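Local coordinates for orotidine 5'-phosphate decarboxylase (Pyrococcus horikoshii, PDB 2CZD), which probably catalyses the decarboxylation of orotidine 5'-monophosphate to UMP, the last step of de novo UMP biosynthesis, working as a homodimer, at residues D7-E12 / K29-L34; I102-E107 / E126-I131; F134-P139 / E155-L160. One frame throughout, in Å; residues are numbered along the deposited sequence.

Interaction 1: residues D7-E12 / K29-L34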
loop_
_atom_site.group_PDB
_atom_site.type_symbol
_atom_site.label_atom_id
_atom_site.label_comp_id
_atom_site.label_asym_id
_atom_site.label_seq_id
_atom_site.Cartn_x
_atom_site.Cartn_y
_atom_site.Cartn_z
ATOM N N ASP B 7 2.481 12.575 -11.859
ATOM C CA ASP B 7 2.648 12.982 -10.477
ATOM C C ASP B 7 2.551 14.495 -10.330
ATOM O O ASP B 7 3.468 15.158 -9.856
ATOM C CB ASP B 7 3.977 12.438 -9.951
ATOM C CG ASP B 7 4.034 10.911 -9.966
ATOM O OD1 ASP B 7 2.960 10.273 -10.038
ATOM O OD2 ASP B 7 5.149 10.349 -9.890
ATOM N N VAL B 8 1.408 15.010 -10.766
ATOM C CA VAL B 8 1.080 16.427 -10.732
ATOM C C VAL B 8 -0.107 16.452 -9.791
ATOM O O VAL B 8 -1.226 16.101 -10.167
ATOM C CB VAL B 8 0.686 16.903 -12.131
ATOM C CG1 VAL B 8 0.145 18.333 -12.080
ATOM C CG2 VAL B 8 1.901 16.804 -13.043
ATOM N N TYR B 9 0.155 16.868 -8.559
ATOM C CA TYR B 9 -0.864 16.838 -7.525
ATOM C C TYR B 9 -1.837 17.999 -7.498
ATOM O O TYR B 9 -2.380 18.361 -6.459
ATOM C CB TYR B 9 -0.166 16.618 -6.180
ATOM C CG TYR B 9 0.785 15.426 -6.235
ATOM C CD1 TYR B 9 0.331 14.167 -6.644
ATOM C CD2 TYR B 9 2.145 15.571 -5.956
ATOM C CE1 TYR B 9 1.206 13.090 -6.780
ATOM C CE2 TYR B 9 3.032 14.500 -6.087
ATOM C CZ TYR B 9 2.557 13.262 -6.500
ATOM O OH TYR B 9 3.436 12.209 -6.610
ATOM N N GLU B 10 -2.053 18.563 -8.679
ATOM C CA GLU B 10 -2.994 19.644 -8.878
ATOM C C GLU B 10 -3.928 19.102 -9.952
ATOM O O GLU B 10 -3.627 19.166 -11.144
ATOM C CB GLU B 10 -2.277 20.889 -9.375
ATOM C CG GLU B 10 -3.154 22.111 -9.379
ATOM C CD GLU B 10 -2.351 23.390 -9.525
ATOM O OE1 GLU B 10 -1.237 23.459 -8.958
ATOM O OE2 GLU B 10 -2.838 24.330 -10.192
ATOM N N GLY B 11 -5.049 18.544 -9.509
ATOM C CA GLY B 11 -6.022 17.952 -10.412
ATOM C C GLY B 11 -6.236 18.579 -11.780
ATOM O O GLY B 11 -6.093 17.908 -12.808
ATOM N N GLU B 12 -6.604 19.856 -11.808
ATOM C CA GLU B 12 -6.843 20.527 -13.075
ATOM C C GLU B 12 -5.612 20.530 -13.982
ATOM O O GLU B 12 -5.721 20.295 -15.181
ATOM C CB GLU B 12 -7.312 21.965 -12.845
ATOM C CG GLU B 12 -8.664 22.075 -12.164
ATOM C CD GLU B 12 -9.765 21.360 -12.928
ATOM O OE1 GLU B 12 -9.932 21.621 -14.139
ATOM O OE2 GLU B 12 -10.475 20.535 -12.314
ATOM N N LYS B 29 -0.155 6.755 -15.391
ATOM C CA LYS B 29 -0.010 6.067 -14.108
ATOM C C LYS B 29 -0.261 7.064 -12.969
ATOM O O LYS B 29 0.336 8.153 -12.930
ATOM C CB LYS B 29 1.400 5.465 -13.980
ATOM C CG LYS B 29 1.637 4.715 -12.654
ATOM C CD LYS B 29 3.021 4.074 -12.672
ATOM C CE LYS B 29 4.143 5.091 -12.389
ATOM N NZ LYS B 29 4.068 5.635 -10.996
ATOM N N VAL B 30 -1.148 6.700 -12.051
ATOM C CA VAL B 30 -1.457 7.569 -10.922
ATOM C C VAL B 30 -1.037 6.874 -9.629
ATOM O O VAL B 30 -0.968 5.646 -9.570
ATOM C CB VAL B 30 -2.964 7.933 -10.868
ATOM C CG1 VAL B 30 -3.372 8.647 -12.168
ATOM C CG2 VAL B 30 -3.806 6.680 -10.652
ATOM N N ASN B 31 -0.742 7.652 -8.597
ATOM C CA ASN B 31 -0.315 7.056 -7.329
ATOM C C ASN B 31 -1.209 7.444 -6.149
ATOM O O ASN B 31 -2.198 8.148 -6.325
ATOM C CB ASN B 31 1.142 7.432 -7.044
ATOM C CG ASN B 31 1.360 8.931 -6.972
ATOM O OD1 ASN B 31 0.418 9.704 -6.847
ATOM N ND2 ASN B 31 2.617 9.344 -7.023
ATOM N N TRP B 32 -0.897 6.949 -4.953
ATOM C CA TRP B 32 -1.720 7.300 -3.797
ATOM C C TRP B 32 -1.747 8.819 -3.512
ATOM O O TRP B 32 -2.802 9.371 -3.208
ATOM C CB TRP B 32 -1.260 6.529 -2.538
ATOM C CG TRP B 32 -1.731 5.077 -2.443
ATOM C CD1 TRP B 32 -0.936 3.982 -2.241
ATOM C CD2 TRP B 32 -3.084 4.597 -2.406
ATOM N NE1 TRP B 32 -1.707 2.856 -2.072
ATOM C CE2 TRP B 32 -3.028 3.199 -2.164
ATOM C CE3 TRP B 32 -4.334 5.206 -2.544
ATOM C CZ2 TRP B 32 -4.171 2.408 -2.056
ATOM C CZ3 TRP B 32 -5.490 4.409 -2.434
ATOM C CH2 TRP B 32 -5.389 3.020 -2.190
ATOM N N PRO B 33 -0.598 9.509 -3.614
ATOM C CA PRO B 33 -0.635 10.955 -3.343
ATOM C C PRO B 33 -1.678 11.705 -4.176
ATOM O O PRO B 33 -2.383 12.569 -3.656
ATOM C CB PRO B 33 0.793 11.406 -3.652
ATOM C CG PRO B 33 1.621 10.205 -3.164
ATOM C CD PRO B 33 0.784 8.989 -3.599
ATOM N N LEU B 34 -1.778 11.382 -5.465
ATOM C CA LEU B 34 -2.761 12.046 -6.314
ATOM C C LEU B 34 -4.175 11.675 -5.877
ATOM O O LEU B 34 -5.036 12.542 -5.766
ATOM C CB LEU B 34 -2.549 11.685 -7.794
ATOM C CG LEU B 34 -3.546 12.321 -8.771
ATOM C CD1 LEU B 34 -3.412 13.859 -8.717
ATOM C CD2 LEU B 34 -3.276 11.811 -10.184
HETATM O O HOH W 1 0.088 10.319 -9.897
HETATM O O HOH W 2 2.275 7.806 -10.945
HETATM O O HOH W 3 5.382 7.648 -9.487
#
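Asp7 OD1 is hydrogen-bonded to two waters, one at 2.9 Å from OD1 that also accepts from Asn31 N, the other at 2.7 Å from OD1 that also accepts from Lys29 NZ. A third water links Asp7 OD2 to Lys29 NZ, so the carboxylate and the ammonium, with OD1 and NZ 4.9 Å apart, are joined through solvent and not directly. Lys29 NZ spends its direct salt bridge on Asp57. Asp7, Lys29 and Asp57 are all substrate-binding residues, so these waters probably occupy part of the substrate site.

Asn31 carries the direct polar contact. Its CG stands between the backbone N and the carbonyl carbon (chi1 59°), and its two amide atoms serve different partners. ND2 donates to Tyr9 OH at 3.0 Å, almost straight at 171° and with the hydroxyl in the amide plane; ring and amide are nearly coplanar. OD1 caps the helix that starts at Trp32 by accepting from Leu34 N at 3.1 Å. The amide is thereby gripped at both ends, which should fix its flip.

Tyr9 CE1 meets Pro33 CB at 3.6 Å, the two side chains side by side and pointing the same way, while Leu34 CB meets the ring edge in plane. Leu34 CD1 comes within 3.5 Å of Val8 O.

The contact ties the loop between strand 2-5 and helix 11-21 to the junction of strand 27-31 with helix 32-38, in the first beta-alpha-beta unit of the barrel. Leu69 of the second subunit packs on Tyr9 and Pro33, and Tyr189 of helix 186-189 touches Asp7 and Val8.

Interaction 2: residues I102-E107 / E126-I131; sequences IIMVVE and EVANEI
Met104 reaches out from strand 101-105 to the helix that follows it, helix 121-131, the strand-to-helix half of a beta-alpha-beta unit in the TIM barrel. Locally the strand and helix axes run nearly antiparallel, at 163°, and stand 9.7 Å apart. That spacing is bridged by side chains alone; no hydrogen bond crosses it.

The main bump is the thioether of Met104. Its chain runs out extended through chi2 (171°) and then bends at chi3 (64°), which brings the methyl CE round against the helix. The hollow it enters is bordered by Val127, Ala128 and Ile131. Ala128 forms the floor: with nothing beyond CB, it lets CE come within 3.9 Å of its own CA, next to the helix backbone. Val127 CG1 lines one wall, 4.0 Å from Met104 CE, and Ile131 supplies another. Both branched side chains cross the methionine at about a right angle; Val127 touches it with CG1 alone, Ile131 with its CG2 and CD1 methyls.

Two smaller bumps flank the methionine, Ile102 on the strand and Val106 just past its end. Ile102 CD1 abuts Ile131 CG2, again crosswise, so that one methyl of Ile131 serves both Ile102 and Met104. Toward the other end of the segment, Val106 CG1 makes a looser contact with Ala128 CB at 4.4 Å.

The surroundings extend the same apolar layer. Val93 of helix 90-97 packs on both Ile102 and Ile131, Val136 of strand 135-137 touches Val106 and Ala128, and Phe116 of the second subunit reaches Val127. At the middle of the contact, the sulphur SD of Met104 sits 4.1 Å from Ala128 CB.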
loop_
_atom_site.group_PDB
_atom_site.type_symbol
_atom_site.label_atom_id
_atom_site.label_comp_id
_atom_site.label_asym_id
_atom_site.label_seq_id
_atom_site.Cartn_x
_atom_site.Cartn_y
_atom_site.Cartn_z
ATOM N N ILE B 102 -3.614 -6.735 -13.623
ATOM C CA ILE B 102 -2.613 -6.371 -12.653
ATOM C C ILE B 102 -1.209 -6.343 -13.198
ATOM O O ILE B 102 -0.901 -6.947 -14.228
ATOM C CB ILE B 102 -2.616 -7.360 -11.455
ATOM C CG1 ILE B 102 -2.347 -8.794 -11.935
ATOM C CG2 ILE B 102 -3.966 -7.280 -10.716
ATOM C CD1 ILE B 102 -1.943 -9.778 -10.805
ATOM N N ILE B 103 -0.353 -5.622 -12.487
ATOM C CA ILE B 103 1.072 -5.521 -12.805
ATOM C C ILE B 103 1.724 -5.864 -11.468
ATOM O O ILE B 103 1.385 -5.266 -10.451
ATOM C CB ILE B 103 1.456 -4.089 -13.232
ATOM C CG1 ILE B 103 0.868 -3.808 -14.619
ATOM C CG2 ILE B 103 3.009 -3.921 -13.222
ATOM C CD1 ILE B 103 0.846 -2.331 -14.995
ATOM N N MET B 104 2.659 -6.814 -11.459
ATOM C CA MET B 104 3.285 -7.256 -10.210
ATOM C C MET B 104 4.665 -6.701 -9.935
ATOM O O MET B 104 5.461 -6.534 -10.834
ATOM C CB MET B 104 3.349 -8.796 -10.184
ATOM C CG MET B 104 1.972 -9.442 -10.145
ATOM S SD MET B 104 2.022 -11.254 -10.365
ATOM C CE MET B 104 2.950 -11.779 -8.882
ATOM N N VAL B 105 4.946 -6.438 -8.658
ATOM C CA VAL B 105 6.249 -5.935 -8.252
ATOM C C VAL B 105 7.135 -7.128 -7.934
ATOM O O VAL B 105 6.828 -7.927 -7.026
ATOM C CB VAL B 105 6.171 -5.079 -6.956
ATOM C CG1 VAL B 105 7.593 -4.703 -6.490
ATOM C CG2 VAL B 105 5.312 -3.840 -7.183
ATOM N N VAL B 106 8.232 -7.244 -8.676
ATOM C CA VAL B 106 9.174 -8.328 -8.448
ATOM C C VAL B 106 10.559 -7.836 -8.048
ATOM O O VAL B 106 11.394 -8.614 -7.596
ATOM C CB VAL B 106 9.297 -9.239 -9.700
ATOM C CG1 VAL B 106 7.924 -9.749 -10.094
ATOM C CG2 VAL B 106 9.972 -8.491 -10.860
ATOM N N GLU B 107 10.796 -6.543 -8.210
ATOM C CA GLU B 107 12.089 -5.950 -7.881
ATOM C C GLU B 107 11.857 -4.450 -7.703
ATOM O O GLU B 107 11.031 -3.865 -8.410
ATOM C CB GLU B 107 13.065 -6.196 -9.039
ATOM C CG GLU B 107 14.482 -5.717 -8.755
ATOM C CD GLU B 107 15.456 -6.099 -9.860
ATOM O OE1 GLU B 107 15.526 -7.294 -10.210
ATOM O OE2 GLU B 107 16.160 -5.209 -10.363
ATOM N N GLU B 126 9.112 -16.232 -10.555
ATOM C CA GLU B 126 8.447 -17.523 -10.681
ATOM C C GLU B 126 6.975 -17.363 -10.313
ATOM O O GLU B 126 6.112 -17.954 -10.958
ATOM C CB GLU B 126 9.098 -18.565 -9.762
ATOM C CG GLU B 126 10.550 -18.844 -10.109
ATOM C CD GLU B 126 11.221 -19.775 -9.123
ATOM O OE1 GLU B 126 10.862 -19.741 -7.926
ATOM O OE2 GLU B 126 12.125 -20.533 -9.546
ATOM N N VAL B 127 6.666 -16.584 -9.276
ATOM C CA VAL B 127 5.252 -16.395 -8.928
ATOM C C VAL B 127 4.539 -15.671 -10.074
ATOM O O VAL B 127 3.430 -16.039 -10.447
ATOM C CB VAL B 127 5.060 -15.574 -7.616
ATOM C CG1 VAL B 127 3.580 -15.396 -7.332
ATOM C CG2 VAL B 127 5.751 -16.252 -6.439
ATOM N N ALA B 128 5.160 -14.630 -10.628
ATOM C CA ALA B 128 4.550 -13.927 -11.758
ATOM C C ALA B 128 4.351 -14.905 -12.941
ATOM O O ALA B 128 3.359 -14.840 -13.648
ATOM C CB ALA B 128 5.430 -12.748 -12.185
ATOM N N ASN B 129 5.293 -15.815 -13.160
ATOM C CA ASN B 129 5.123 -16.759 -14.260
ATOM C C ASN B 129 3.898 -17.653 -14.043
ATOM O O ASN B 129 3.228 -18.040 -15.000
ATOM C CB ASN B 129 6.383 -17.603 -14.421
ATOM C CG ASN B 129 7.519 -16.821 -15.029
ATOM O OD1 ASN B 129 7.306 -15.747 -15.606
ATOM N ND2 ASN B 129 8.726 -17.358 -14.924
ATOM N N GLU B 130 3.596 -17.963 -12.785
ATOM C CA GLU B 130 2.453 -18.808 -12.461
ATOM C C GLU B 130 1.158 -18.032 -12.651
ATOM O O GLU B 130 0.200 -18.516 -13.266
ATOM C CB GLU B 130 2.511 -19.262 -10.994
ATOM C CG GLU B 130 3.608 -20.252 -10.617
ATOM C CD GLU B 130 3.554 -20.644 -9.129
ATOM O OE1 GLU B 130 4.457 -21.377 -8.678
ATOM O OE2 GLU B 130 2.612 -20.224 -8.403
ATOM N N ILE B 131 1.136 -16.810 -12.126
ATOM C CA ILE B 131 -0.061 -15.987 -12.172
ATOM C C ILE B 131 -0.370 -15.360 -13.527
ATOM O O ILE B 131 -1.536 -15.167 -13.876
ATOM C CB ILE B 131 0.020 -14.898 -11.070
ATOM C CG1 ILE B 131 -0.194 -15.564 -9.700
ATOM C CG2 ILE B 131 -1.033 -13.803 -11.300
ATOM C CD1 ILE B 131 -0.057 -14.635 -8.520
#

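Interaction 3: residues F134-P139 / E155-L160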
loop_
_atom_site.group_PDB
_atom_site.type_symbol
_atom_site.label_atom_id
_atom_site.label_comp_id
_atom_site.label_asym_id
_atom_site.label_seq_id
_atom_site.Cartn_x
_atom_site.Cartn_y
_atom_site.Cartn_z
ATOM N N PHE B 134 -0.631 -8.940 -16.307
ATOM C CA PHE B 134 -0.393 -8.195 -17.544
ATOM C C PHE B 134 1.100 -7.893 -17.666
ATOM O O PHE B 134 1.679 -7.987 -18.749
ATOM C CB PHE B 134 -1.174 -6.875 -17.531
ATOM C CG PHE B 134 -0.810 -5.938 -18.668
ATOM C CD1 PHE B 134 0.053 -4.865 -18.460
ATOM C CD2 PHE B 134 -1.334 -6.136 -19.942
ATOM C CE1 PHE B 134 0.393 -3.991 -19.491
ATOM C CE2 PHE B 134 -1.004 -5.272 -20.982
ATOM C CZ PHE B 134 -0.137 -4.192 -20.760
ATOM N N GLY B 135 1.719 -7.514 -16.552
ATOM C CA GLY B 135 3.137 -7.205 -16.596
ATOM C C GLY B 135 3.803 -7.125 -15.243
ATOM O O GLY B 135 3.178 -7.389 -14.213
ATOM N N VAL B 136 5.093 -6.800 -15.271
ATOM C CA VAL B 136 5.895 -6.610 -14.064
ATOM C C VAL B 136 6.750 -5.382 -14.306
ATOM O O VAL B 136 6.915 -4.941 -15.446
ATOM C CB VAL B 136 6.839 -7.805 -13.731
ATOM C CG1 VAL B 136 6.018 -9.071 -13.523
ATOM C CG2 VAL B 136 7.881 -7.989 -14.824
ATOM N N ILE B 137 7.281 -4.819 -13.225
ATOM C CA ILE B 137 8.140 -3.651 -13.341
ATOM C C ILE B 137 9.616 -4.047 -13.244
ATOM O O ILE B 137 9.992 -4.906 -12.442
ATOM C CB ILE B 137 7.791 -2.627 -12.241
ATOM C CG1 ILE B 137 6.405 -2.031 -12.537
ATOM C CG2 ILE B 137 8.872 -1.550 -12.166
ATOM C CD1 ILE B 137 5.933 -1.047 -11.503
ATOM N N ALA B 138 10.450 -3.467 -14.106
ATOM C CA ALA B 138 11.892 -3.749 -14.065
ATOM C C ALA B 138 12.570 -2.405 -13.883
ATOM O O ALA B 138 12.586 -1.578 -14.808
ATOM C CB ALA B 138 12.375 -4.391 -15.389
ATOM N N PRO B 139 13.100 -2.145 -12.676
ATOM C CA PRO B 139 13.784 -0.877 -12.412
ATOM C C PRO B 139 14.703 -0.718 -13.608
ATOM O O PRO B 139 15.655 -1.478 -13.755
ATOM C CB PRO B 139 14.545 -1.167 -11.123
ATOM C CG PRO B 139 13.593 -2.107 -10.387
ATOM C CD PRO B 139 13.132 -3.036 -11.499
ATOM N N GLU B 155 7.003 -15.438 -21.619
ATOM C CA GLU B 155 6.603 -14.576 -22.719
ATOM C C GLU B 155 5.110 -14.329 -22.556
ATOM O O GLU B 155 4.367 -15.177 -22.040
ATOM C CB GLU B 155 6.887 -15.249 -24.067
ATOM C CG GLU B 155 6.178 -16.582 -24.236
ATOM C CD GLU B 155 7.008 -17.779 -23.800
ATOM O OE1 GLU B 155 7.873 -17.658 -22.898
ATOM O OE2 GLU B 155 6.786 -18.873 -24.367
ATOM N N GLY B 156 4.663 -13.173 -23.002
ATOM C CA GLY B 156 3.269 -12.854 -22.831
ATOM C C GLY B 156 3.124 -11.887 -21.678
ATOM O O GLY B 156 2.145 -11.152 -21.632
ATOM N N ILE B 157 4.063 -11.917 -20.727
ATOM C CA ILE B 157 3.995 -10.962 -19.623
ATOM C C ILE B 157 4.878 -9.786 -20.007
ATOM O O ILE B 157 6.055 -9.978 -20.324
ATOM C CB ILE B 157 4.510 -11.571 -18.292
ATOM C CG1 ILE B 157 3.696 -12.832 -17.961
ATOM C CG2 ILE B 157 4.368 -10.531 -17.147
ATOM C CD1 ILE B 157 4.209 -13.622 -16.757
ATOM N N LYS B 158 4.300 -8.587 -19.975
ATOM C CA LYS B 158 5.014 -7.367 -20.353
ATOM C C LYS B 158 5.932 -6.845 -19.254
ATOM O O LYS B 158 5.817 -7.213 -18.076
ATOM C CB LYS B 158 4.025 -6.244 -20.691
ATOM C CG LYS B 158 2.914 -6.595 -21.683
ATOM C CD LYS B 158 3.459 -6.889 -23.051
ATOM C CE LYS B 158 2.309 -7.185 -24.028
ATOM N NZ LYS B 158 2.769 -7.528 -25.404
ATOM N N ILE B 159 6.880 -6.006 -19.671
ATOM C CA ILE B 159 7.783 -5.365 -18.740
ATOM C C ILE B 159 7.632 -3.849 -18.890
ATOM O O ILE B 159 7.654 -3.313 -20.011
ATOM C CB ILE B 159 9.235 -5.759 -19.014
ATOM C CG1 ILE B 159 9.435 -7.220 -18.620
ATOM C CG2 ILE B 159 10.194 -4.888 -18.207
ATOM C CD1 ILE B 159 10.858 -7.741 -18.916
ATOM N N LEU B 160 7.440 -3.170 -17.766
ATOM C CA LEU B 160 7.331 -1.710 -17.748
ATOM C C LEU B 160 8.598 -1.242 -17.039
ATOM O O LEU B 160 8.899 -1.708 -15.946
ATOM C CB LEU B 160 6.083 -1.260 -16.975
ATOM C CG LEU B 160 4.744 -1.621 -17.628
ATOM C CD1 LEU B 160 4.346 -3.041 -17.229
ATOM C CD2 LEU B 160 3.646 -0.653 -17.178
HETATM O O HOH W 4 0.455 -9.122 -20.984
#
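Two neighbouring strands of the barrel wall, 135-137 and 158-161, pair in parallel here as the outer members of a beta-alpha-beta crossover whose connecting helix is 144-150. Gly135 is opposite Lys158, Val136 opposite Ile159 and Ile137 opposite Leu160, the short axes crossing at -29°. Four backbone bonds hold the ladder. Lys158 N donates to Phe134 O and Val136 N to Lys158 O (2.9 Å); farther on, Leu160 N donates to Val136 O, and Ala138 N to Leu160 O. CA-H...O contacts add to them, Ile159 CA lying 3.4 Å from Val136 O.

Gly135 comes very close to its partner strand, its CA 3.1 Å from Lys158 O. A side chain here would run into that oxygen and press on Leu160 CD1.

On the Val136 and Ile159 face, turned toward helix 144-150, Ala138 CB meets Ile159 CG2 at 3.6 Å. Val136 CG2 touches Ile159 CG1 at 4.2 Å, and Ile149 of the helix packs over Val136, Ala138 and Ile159. The Ile137 and Leu160 face lies against Ile103 of strand 101-105, and Ile137 also touches Pro162, a substrate-binding residue.

At the start of the ladder, Lys158 sets its CG over one face of the Phe134 ring in a CH-pi contact, 4.2 Å from the centroid, after which a bend at chi2 (-66°) turns CD and leads the rest of the chain away. A water donates to both Phe134 O and Gly156 O. Phe134 O therefore accepts twice, from the Lys158 amide and from this water; one water thus continues the polar link between the segments beyond the first backbone bond of the ladder, where the ends are partly exposed.

Overall arrangement
All three contacts belong to one closed parallel barrel, each within a different beta-alpha-beta unit. Interactions 2 and 3 are neighbours, their centres about 8 Å apart, adjoining where Met104 N lies 2.9 Å from Gly135 O, a probable hydrogen bond between adjacent strands. Interaction 1 stands on the opposite side of the chain's centre, about 25 and 23 Å from the other two by centres. Chemistry follows place: interaction 3 is mainly backbone pairing within the barrel wall, interaction 2 is wholly apolar between wall and outer helix, and interaction 1 combines water-bridged polar groups at the substrate site with packing round Tyr9. All are largely buried, though Tyr9 is exposed and Lys158 and Ile131 partly so.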